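Local structure of beta-L-arabinobiosidase (Bacteroides thetaiotaomicron, 5MQR) at residues S985-E996 and W1005-Y1016. The protein probably hydrolyses glycosidic linkages of plant pectin, acting as a beta-L-arabinobiosidase and perhaps also as a sialidase. Residues are numbered along the deposited sequence; the frame is centred on the assembly and turned at random.
Sequences SQYHRGRPYIGE and WLKGDQERSRYY
Tyr1016 N donates to Ile994 O at 2.9 Å, approaching from above the carbonyl plane, and one residue on, Gly995 CA gives a nearly straight CA-H...O contact to Ser1013 O. These pairs join 985-996 to a chain of successive turns, 1005-1016. At Gly995 a CB would strike both Trp1005 and Tyr993, hence glycine. The indole of Trp1005 lies with one face against Tyr993 CD1 and the Gly995 amide; Tyr993 turns its edge to that face, the planes 56° apart. Trp1005 NE1 points between the carbonyls of Ser985 and Tyr987, making a weak hydrogen bond to each. Were Trp1005 replaced by an alanine, the face supporting Tyr993 and Gly995 would go, and both carbonyls would probably lose this donor. His988, Tyr993 and Trp1005 form an aromatic cluster built on the beta hairpin 987-992, whose strands are joined by a type I' turn and which follows helix 972-985 in the MGH1-like glycoside hydrolase domain; helix 948-964 touches Trp1005 through Pro948. Asp1009 of the other segment meets the hairpin turn: its OD1 accepts from His988 NE2 (3.0 Å) and Arg989 NE (2.8 Å), which arrive from opposite faces of the carboxylate. Arg989 NH2 completes the side-on grip at Asp1009 OD2, 2.7 Å away. The carboxylate of Glu996, a buried residue, lies nearly coplanar with the Arg1012 guanidinium: NE and NH2 engage the syn lone pairs of OE2 and OE1, while Ser1013 OG reaches Glu996 OE2 from the anti side, tilted out of the carboxylate plane, at 2.7 Å. With CG anti to its carbonyl carbon (chi1 -62°), Glu996 places CG 3.7 Å from the centroid of the Tyr1016 ring, over its face, a CH-pi contact, and its extended chain carries the charge on to Arg1012.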
ATOM      1  N   SER A 985       6.727 -28.356 -12.743  1.00 19.68           N
ATOM      2  CA  SER A 985       7.763 -29.317 -13.091  1.00 20.39           C
ATOM      3  C   SER A 985       8.934 -29.337 -12.099  1.00 20.11           C
ATOM      4  O   SER A 985       9.618 -30.325 -12.026  1.00 19.55           O
ATOM      5  CB  SER A 985       8.315 -29.071 -14.511  1.00 20.43           C
ATOM      6  OG  SER A 985       9.217 -27.962 -14.556  1.00 20.01           O
ATOM      7  N   GLN A 986       9.135 -28.250 -11.348  1.00 20.21           N
ATOM      8  CA  GLN A 986      10.289 -28.094 -10.466  1.00 20.22           C
ATOM      9  C   GLN A 986      10.024 -28.653  -9.058  1.00 20.35           C
ATOM     10  O   GLN A 986      10.212 -27.978  -8.053  1.00 19.36           O
ATOM     11  CB  GLN A 986      10.748 -26.635 -10.432  1.00 20.26           C
ATOM     12  CG  GLN A 986      11.430 -26.197 -11.731  1.00 20.64           C
ATOM     13  CD  GLN A 986      11.703 -24.699 -11.770  1.00 20.95           C
ATOM     14  OE1 GLN A 986      12.827 -24.259 -11.529  1.00 21.16           O
ATOM     15  NE2 GLN A 986      10.674 -23.904 -12.077  1.00 21.05           N
ATOM     16  N   TYR A 987       9.591 -29.914  -9.020  1.00 20.35           N
ATOM     17  CA  TYR A 987       9.357 -30.645  -7.796  1.00 20.53           C
ATOM     18  C   TYR A 987       9.823 -32.071  -8.017  1.00 20.93           C
ATOM     19  O   TYR A 987       9.809 -32.574  -9.159  1.00 21.25           O
ATOM     20  CB  TYR A 987       7.880 -30.621  -7.392  1.00 20.51           C
ATOM     21  CG  TYR A 987       7.437 -29.275  -6.898  1.00 20.39           C
ATOM     22  CD1 TYR A 987       6.969 -28.311  -7.780  1.00 20.22           C
ATOM     23  CD2 TYR A 987       7.485 -28.965  -5.547  1.00 20.41           C
ATOM     24  CE1 TYR A 987       6.583 -27.059  -7.333  1.00 20.24           C
ATOM     25  CE2 TYR A 987       7.090 -27.709  -5.081  1.00 20.30           C
ATOM     26  CZ  TYR A 987       6.637 -26.761  -5.986  1.00 20.40           C
ATOM     27  OH  TYR A 987       6.226 -25.518  -5.544  1.00 20.95           O
ATOM     28  N   HIS A 988      10.265 -32.682  -6.928  1.00 21.04           N
ATOM     29  CA  HIS A 988      10.825 -34.023  -6.923  1.00 22.27           C
ATOM     30  C   HIS A 988      10.616 -34.538  -5.504  1.00 21.80           C
ATOM     31  O   HIS A 988      10.997 -33.867  -4.551  1.00 21.19           O
ATOM     32  CB  HIS A 988      12.318 -33.957  -7.288  1.00 22.80           C
ATOM     33  CG  HIS A 988      13.004 -35.280  -7.340  1.00 24.21           C
ATOM     34  ND1 HIS A 988      12.836 -36.164  -8.386  1.00 25.58           N
ATOM     35  CD2 HIS A 988      13.896 -35.861  -6.500  1.00 24.98           C
ATOM     36  CE1 HIS A 988      13.582 -37.238  -8.179  1.00 25.64           C
ATOM     37  NE2 HIS A 988      14.248 -37.070  -7.050  1.00 25.40           N
ATOM     38  N   ARG A 989       9.964 -35.687  -5.371  1.00 22.06           N
ATOM     39  CA  ARG A 989       9.668 -36.292  -4.064  1.00 22.55           C
ATOM     40  C   ARG A 989       8.899 -35.330  -3.152  1.00 22.36           C
ATOM     41  O   ARG A 989       9.048 -35.373  -1.922  1.00 22.73           O
ATOM     42  CB  ARG A 989      10.968 -36.810  -3.378  1.00 22.31           C
ATOM     43  CG  ARG A 989      11.603 -37.973  -4.118  1.00 22.61           C
ATOM     44  CD  ARG A 989      12.882 -38.491  -3.461  1.00 22.71           C
ATOM     45  NE  ARG A 989      13.344 -39.712  -4.115  1.00 22.93           N
ATOM     46  CZ  ARG A 989      12.826 -40.927  -3.936  1.00 23.17           C
ATOM     47  NH1 ARG A 989      11.825 -41.135  -3.084  1.00 23.16           N
ATOM     48  NH2 ARG A 989      13.314 -41.956  -4.614  1.00 23.39           N
ATOM     49  N   GLY A 990       8.075 -34.485  -3.764  1.00 22.16           N
ATOM     50  CA  GLY A 990       7.259 -33.527  -3.052  1.00 22.56           C
ATOM     51  C   GLY A 990       7.890 -32.211  -2.650  1.00 22.70           C
ATOM     52  O   GLY A 990       7.235 -31.393  -2.000  1.00 22.81           O
ATOM     53  N   ARG A 991       9.135 -31.983  -3.049  1.00 23.12           N
ATOM     54  CA  ARG A 991       9.885 -30.805  -2.631  1.00 23.07           C
ATOM     55  C   ARG A 991      10.386 -30.075  -3.848  1.00 22.51           C
ATOM     56  O   ARG A 991      10.642 -30.699  -4.859  1.00 22.32           O
ATOM     57  CB  ARG A 991      11.097 -31.210  -1.810  1.00 23.70           C
ATOM     58  CG  ARG A 991      10.761 -32.010  -0.574  1.00 24.74           C
ATOM     59  CD  ARG A 991      11.996 -32.277   0.263  1.00 25.22           C
ATOM     60  NE  ARG A 991      12.884 -33.277  -0.341  1.00 25.53           N
ATOM     61  CZ  ARG A 991      12.765 -34.588  -0.193  1.00 26.41           C
ATOM     62  NH1 ARG A 991      11.768 -35.126   0.518  1.00 27.27           N
ATOM     63  NH2 ARG A 991      13.648 -35.383  -0.769  1.00 27.08           N
ATOM     64  N   PRO A 992      10.542 -28.751  -3.750  1.00 22.55           N
ATOM     65  CA  PRO A 992      11.097 -28.014  -4.879  1.00 22.23           C
ATOM     66  C   PRO A 992      12.437 -28.596  -5.296  1.00 22.37           C
ATOM     67  O   PRO A 992      13.215 -29.067  -4.445  1.00 21.95           O
ATOM     68  CB  PRO A 992      11.281 -26.594  -4.356  1.00 22.38           C
ATOM     69  CG  PRO A 992      10.481 -26.494  -3.093  1.00 22.41           C
ATOM     70  CD  PRO A 992      10.166 -27.877  -2.618  1.00 22.50           C
ATOM     71  N   TYR A 993      12.663 -28.589  -6.610  1.00 22.17           N
ATOM     72  CA  TYR A 993      13.759 -29.296  -7.216  1.00 22.41           C
ATOM     73  C   TYR A 993      14.037 -28.721  -8.602  1.00 22.53           C
ATOM     74  O   TYR A 993      13.116 -28.557  -9.399  1.00 22.65           O
ATOM     75  CB  TYR A 993      13.410 -30.766  -7.315  1.00 22.59           C
ATOM     76  CG  TYR A 993      14.520 -31.629  -7.856  1.00 22.91           C
ATOM     77  CD1 TYR A 993      14.693 -31.780  -9.219  1.00 22.99           C
ATOM     78  CD2 TYR A 993      15.379 -32.335  -7.001  1.00 23.30           C
ATOM     79  CE1 TYR A 993      15.698 -32.592  -9.737  1.00 23.37           C
ATOM     80  CE2 TYR A 993      16.401 -33.146  -7.510  1.00 23.35           C
ATOM     81  CZ  TYR A 993      16.561 -33.253  -8.890  1.00 23.60           C
ATOM     82  OH  TYR A 993      17.533 -34.049  -9.471  1.00 24.30           O
ATOM     83  N   ILE A 994      15.299 -28.397  -8.857  1.00 22.23           N
ATOM     84  CA  ILE A 994      15.746 -27.977 -10.179  1.00 22.04           C
ATOM     85  C   ILE A 994      16.901 -28.909 -10.541  1.00 22.91           C
ATOM     86  O   ILE A 994      17.979 -28.896  -9.905  1.00 23.03           O
ATOM     87  CB  ILE A 994      16.127 -26.478 -10.280  1.00 21.31           C
ATOM     88  CG1 ILE A 994      16.558 -26.095 -11.708  1.00 21.74           C
ATOM     89  CG2 ILE A 994      17.242 -26.086  -9.325  1.00 21.45           C
ATOM     90  CD1 ILE A 994      15.503 -26.335 -12.772  1.00 21.70           C
ATOM     91  N   GLY A 995      16.628 -29.746 -11.539  1.00 23.07           N
ATOM     92  CA  GLY A 995      17.571 -30.715 -12.077  1.00 23.38           C
ATOM     93  C   GLY A 995      17.949 -30.395 -13.509  1.00 23.18           C
ATOM     94  O   GLY A 995      17.791 -29.262 -13.975  1.00 23.02           O
ATOM     95  N   GLU A 996      18.433 -31.414 -14.206  1.00 23.40           N
ATOM     96  CA  GLU A 996      19.006 -31.227 -15.523  1.00 23.71           C
ATOM     97  C   GLU A 996      17.964 -31.203 -16.630  1.00 23.40           C
ATOM     98  O   GLU A 996      17.921 -30.266 -17.422  1.00 23.28           O
ATOM     99  CB  GLU A 996      20.076 -32.283 -15.774  1.00 24.29           C
ATOM    100  CG  GLU A 996      21.233 -32.193 -14.789  1.00 24.51           C
ATOM    101  CD  GLU A 996      22.274 -33.262 -15.039  1.00 25.17           C
ATOM    102  OE1 GLU A 996      22.872 -33.308 -16.159  1.00 24.80           O
ATOM    103  OE2 GLU A 996      22.466 -34.066 -14.101  1.00 25.96           O
ATOM    104  N   TRP A1005      12.117 -36.385 -13.477  1.00 23.32           N
ATOM    105  CA  TRP A1005      13.465 -35.829 -13.648  1.00 23.75           C
ATOM    106  C   TRP A1005      14.390 -36.982 -14.023  1.00 24.17           C
ATOM    107  O   TRP A1005      14.507 -37.956 -13.295  1.00 23.97           O
ATOM    108  CB  TRP A1005      13.934 -35.105 -12.389  1.00 23.19           C
ATOM    109  CG  TRP A1005      13.288 -33.764 -12.213  1.00 23.01           C
ATOM    110  CD1 TRP A1005      12.237 -33.462 -11.420  1.00 22.79           C
ATOM    111  CD2 TRP A1005      13.665 -32.539 -12.863  1.00 22.74           C
ATOM    112  NE1 TRP A1005      11.929 -32.143 -11.530  1.00 22.35           N
ATOM    113  CE2 TRP A1005      12.782 -31.554 -12.424  1.00 22.29           C
ATOM    114  CE3 TRP A1005      14.647 -32.197 -13.798  1.00 22.72           C
ATOM    115  CZ2 TRP A1005      12.877 -30.229 -12.844  1.00 22.05           C
ATOM    116  CZ3 TRP A1005      14.719 -30.894 -14.231  1.00 22.51           C
ATOM    117  CH2 TRP A1005      13.842 -29.923 -13.754  1.00 21.95           C
ATOM    118  N   LEU A1006      15.009 -36.873 -15.189  1.00 25.13           N
ATOM    119  CA  LEU A1006      15.583 -38.049 -15.847  1.00 26.27           C
ATOM    120  C   LEU A1006      16.912 -38.598 -15.304  1.00 26.72           C
ATOM    121  O   LEU A1006      17.313 -39.670 -15.715  1.00 28.81           O
ATOM    122  CB  LEU A1006      15.662 -37.822 -17.353  1.00 26.41           C
ATOM    123  CG  LEU A1006      14.277 -37.805 -18.014  1.00 26.46           C
ATOM    124  CD1 LEU A1006      14.283 -37.005 -19.317  1.00 26.37           C
ATOM    125  CD2 LEU A1006      13.785 -39.230 -18.220  1.00 26.79           C
ATOM    126  N   LYS A1007      17.577 -37.911 -14.391  1.00 26.80           N
ATOM    127  CA  LYS A1007      18.644 -38.555 -13.602  1.00 27.78           C
ATOM    128  C   LYS A1007      18.147 -39.147 -12.277  1.00 27.64           C
ATOM    129  O   LYS A1007      18.951 -39.574 -11.457  1.00 27.60           O
ATOM    130  CB  LYS A1007      19.771 -37.574 -13.314  1.00 28.38           C
ATOM    131  CG  LYS A1007      20.405 -37.000 -14.568  1.00 29.20           C
ATOM    132  CD  LYS A1007      21.250 -38.019 -15.293  1.00 29.93           C
ATOM    133  CE  LYS A1007      21.990 -37.348 -16.435  1.00 30.50           C
ATOM    134  NZ  LYS A1007      22.963 -38.263 -17.048  1.00 31.08           N
ATOM    135  N   GLY A1008      16.836 -39.202 -12.056  1.00 27.34           N
ATOM    136  CA  GLY A1008      16.329 -39.757 -10.800  1.00 27.19           C
ATOM    137  C   GLY A1008      16.898 -39.083  -9.551  1.00 26.49           C
ATOM    138  O   GLY A1008      16.907 -37.855  -9.430  1.00 25.33           O
ATOM    139  N   ASP A1009      17.401 -39.901  -8.635  1.00 27.00           N
ATOM    140  CA  ASP A1009      17.943 -39.390  -7.367  1.00 27.46           C
ATOM    141  C   ASP A1009      19.462 -39.130  -7.408  1.00 27.32           C
ATOM    142  O   ASP A1009      20.040 -38.904  -6.371  1.00 27.03           O
ATOM    143  CB  ASP A1009      17.626 -40.369  -6.238  1.00 27.45           C
ATOM    144  CG  ASP A1009      16.157 -40.545  -6.037  1.00 27.55           C
ATOM    145  OD1 ASP A1009      15.458 -39.534  -5.957  1.00 26.72           O
ATOM    146  OD2 ASP A1009      15.692 -41.696  -5.936  1.00 28.42           O
ATOM    147  N   GLN A1010      20.082 -39.148  -8.592  1.00 27.27           N
ATOM    148  CA  GLN A1010      21.531 -38.920  -8.704  1.00 27.15           C
ATOM    149  C   GLN A1010      21.899 -37.509  -8.214  1.00 26.64           C
ATOM    150  O   GLN A1010      21.233 -36.515  -8.517  1.00 26.08           O
ATOM    151  CB  GLN A1010      22.027 -39.113 -10.136  1.00 26.87           C
ATOM    152  CG  GLN A1010      21.899 -40.523 -10.681  1.00 27.53           C
ATOM    153  CD  GLN A1010      22.225 -40.620 -12.171  1.00 27.71           C
ATOM    154  OE1 GLN A1010      23.219 -40.079 -12.631  1.00 27.67           O
ATOM    155  NE2 GLN A1010      21.399 -41.336 -12.917  1.00 27.68           N
ATOM    156  N   GLU A1011      22.988 -37.453  -7.466  1.00 26.98           N
ATOM    157  CA  GLU A1011      23.424 -36.229  -6.805  1.00 26.63           C
ATOM    158  C   GLU A1011      23.736 -35.088  -7.765  1.00 25.61           C
ATOM    159  O   GLU A1011      23.448 -33.929  -7.468  1.00 25.20           O
ATOM    160  CB  GLU A1011      24.652 -36.504  -5.932  1.00 26.99           C
ATOM    161  CG  GLU A1011      25.004 -35.310  -5.065  1.00 27.00           C
ATOM    162  CD  GLU A1011      26.194 -35.511  -4.171  1.00 27.61           C
ATOM    163  OE1 GLU A1011      26.723 -36.642  -4.054  1.00 27.92           O
ATOM    164  OE2 GLU A1011      26.600 -34.487  -3.581  1.00 27.99           O
ATOM    165  N   ARG A1012      24.361 -35.416  -8.876  1.00 25.22           N
ATOM    166  CA  ARG A1012      24.750 -34.413  -9.874  1.00 25.54           C
ATOM    167  C   ARG A1012      23.655 -33.397 -10.279  1.00 25.29           C
ATOM    168  O   ARG A1012      23.961 -32.225 -10.545  1.00 25.20           O
ATOM    169  CB  ARG A1012      25.266 -35.095 -11.138  1.00 25.62           C
ATOM    170  CG  ARG A1012      24.264 -36.021 -11.821  1.00 26.08           C
ATOM    171  CD  ARG A1012      24.888 -36.665 -13.063  1.00 26.90           C
ATOM    172  NE  ARG A1012      24.703 -35.837 -14.251  1.00 26.75           N
ATOM    173  CZ  ARG A1012      25.259 -36.074 -15.435  1.00 27.53           C
ATOM    174  NH1 ARG A1012      26.089 -37.108 -15.628  1.00 28.01           N
ATOM    175  NH2 ARG A1012      24.977 -35.271 -16.451  1.00 27.79           N
ATOM    176  N   SER A1013      22.406 -33.860 -10.364  1.00 25.16           N
ATOM    177  CA  SER A1013      21.310 -33.014 -10.832  1.00 25.20           C
ATOM    178  C   SER A1013      20.820 -32.010  -9.795  1.00 24.41           C
ATOM    179  O   SER A1013      20.170 -31.028 -10.155  1.00 23.91           O
ATOM    180  CB  SER A1013      20.121 -33.857 -11.260  1.00 25.44           C
ATOM    181  OG  SER A1013      20.432 -34.542 -12.430  1.00 26.82           O
ATOM    182  N   ARG A1014      21.085 -32.280  -8.521  1.00 23.99           N
ATOM    183  CA  ARG A1014      20.511 -31.479  -7.447  1.00 23.63           C
ATOM    184  C   ARG A1014      20.996 -30.046  -7.530  1.00 22.78           C
ATOM    185  O   ARG A1014      22.202 -29.819  -7.617  1.00 22.56           O
ATOM    186  CB  ARG A1014      20.855 -32.067  -6.082  1.00 23.96           C
ATOM    187  CG  ARG A1014      20.191 -33.394  -5.806  1.00 24.41           C
ATOM    188  CD  ARG A1014      20.625 -33.963  -4.473  1.00 24.61           C
ATOM    189  NE  ARG A1014      20.197 -33.106  -3.363  1.00 24.90           N
ATOM    190  CZ  ARG A1014      20.574 -33.266  -2.092  1.00 25.09           C
ATOM    191  NH1 ARG A1014      21.382 -34.278  -1.750  1.00 25.39           N
ATOM    192  NH2 ARG A1014      20.129 -32.423  -1.154  1.00 24.66           N
ATOM    193  N   TYR A1015      20.051 -29.108  -7.513  1.00 22.02           N
ATOM    194  CA  TYR A1015      20.337 -27.667  -7.519  1.00 22.00           C
ATOM    195  C   TYR A1015      21.052 -27.211  -8.796  1.00 22.30           C
ATOM    196  O   TYR A1015      21.886 -26.312  -8.742  1.00 23.04           O
ATOM    197  CB  TYR A1015      21.159 -27.254  -6.270  1.00 22.22           C
ATOM    198  CG  TYR A1015      20.666 -27.897  -4.982  1.00 22.51           C
ATOM    199  CD1 TYR A1015      19.355 -27.693  -4.526  1.00 22.12           C
ATOM    200  CD2 TYR A1015      21.493 -28.717  -4.233  1.00 23.22           C
ATOM    201  CE1 TYR A1015      18.885 -28.297  -3.373  1.00 22.21           C
ATOM    202  CE2 TYR A1015      21.028 -29.317  -3.066  1.00 23.62           C
ATOM    203  CZ  TYR A1015      19.723 -29.108  -2.650  1.00 23.23           C
ATOM    204  OH  TYR A1015      19.296 -29.712  -1.493  1.00 23.56           O
ATOM    205  N   TYR A1016      20.712 -27.801  -9.942  1.00 21.61           N
ATOM    206  CA  TYR A1016      21.368 -27.463 -11.194  1.00 21.36           C
ATOM    207  C   TYR A1016      21.140 -25.987 -11.577  1.00 20.71           C
ATOM    208  O   TYR A1016      20.040 -25.447 -11.478  1.00 20.32           O
ATOM    209  CB  TYR A1016      20.870 -28.402 -12.293  1.00 22.01           C
ATOM    210  CG  TYR A1016      21.755 -28.560 -13.508  1.00 22.85           C
ATOM    211  CD1 TYR A1016      23.138 -28.820 -13.385  1.00 23.37           C
ATOM    212  CD2 TYR A1016      21.214 -28.516 -14.794  1.00 22.88           C
ATOM    213  CE1 TYR A1016      23.928 -28.976 -14.496  1.00 23.29           C
ATOM    214  CE2 TYR A1016      22.009 -28.707 -15.898  1.00 23.29           C
ATOM    215  CZ  TYR A1016      23.368 -28.919 -15.743  1.00 23.59           C
ATOM    216  OH  TYR A1016      24.170 -29.083 -16.851  1.00 23.93           O
TER
HETATM  217  O   HOH W   1      10.914 -36.476 -10.784  1.00 23.41           O
HETATM  218  O   HOH W   2      17.170 -35.802 -11.606  1.00 22.30           O
HETATM  219  O   HOH W   3      18.638 -36.019  -8.111  1.00 26.20           O
HETATM  220  O   HOH W   4      17.359 -29.867  -6.742  1.00 24.41           O
HETATM  221  O   HOH W   5      17.975 -34.344 -13.875  1.00 21.07           O
HETATM  222  O   HOH W   6      23.428 -31.611 -18.049  1.00 33.32           O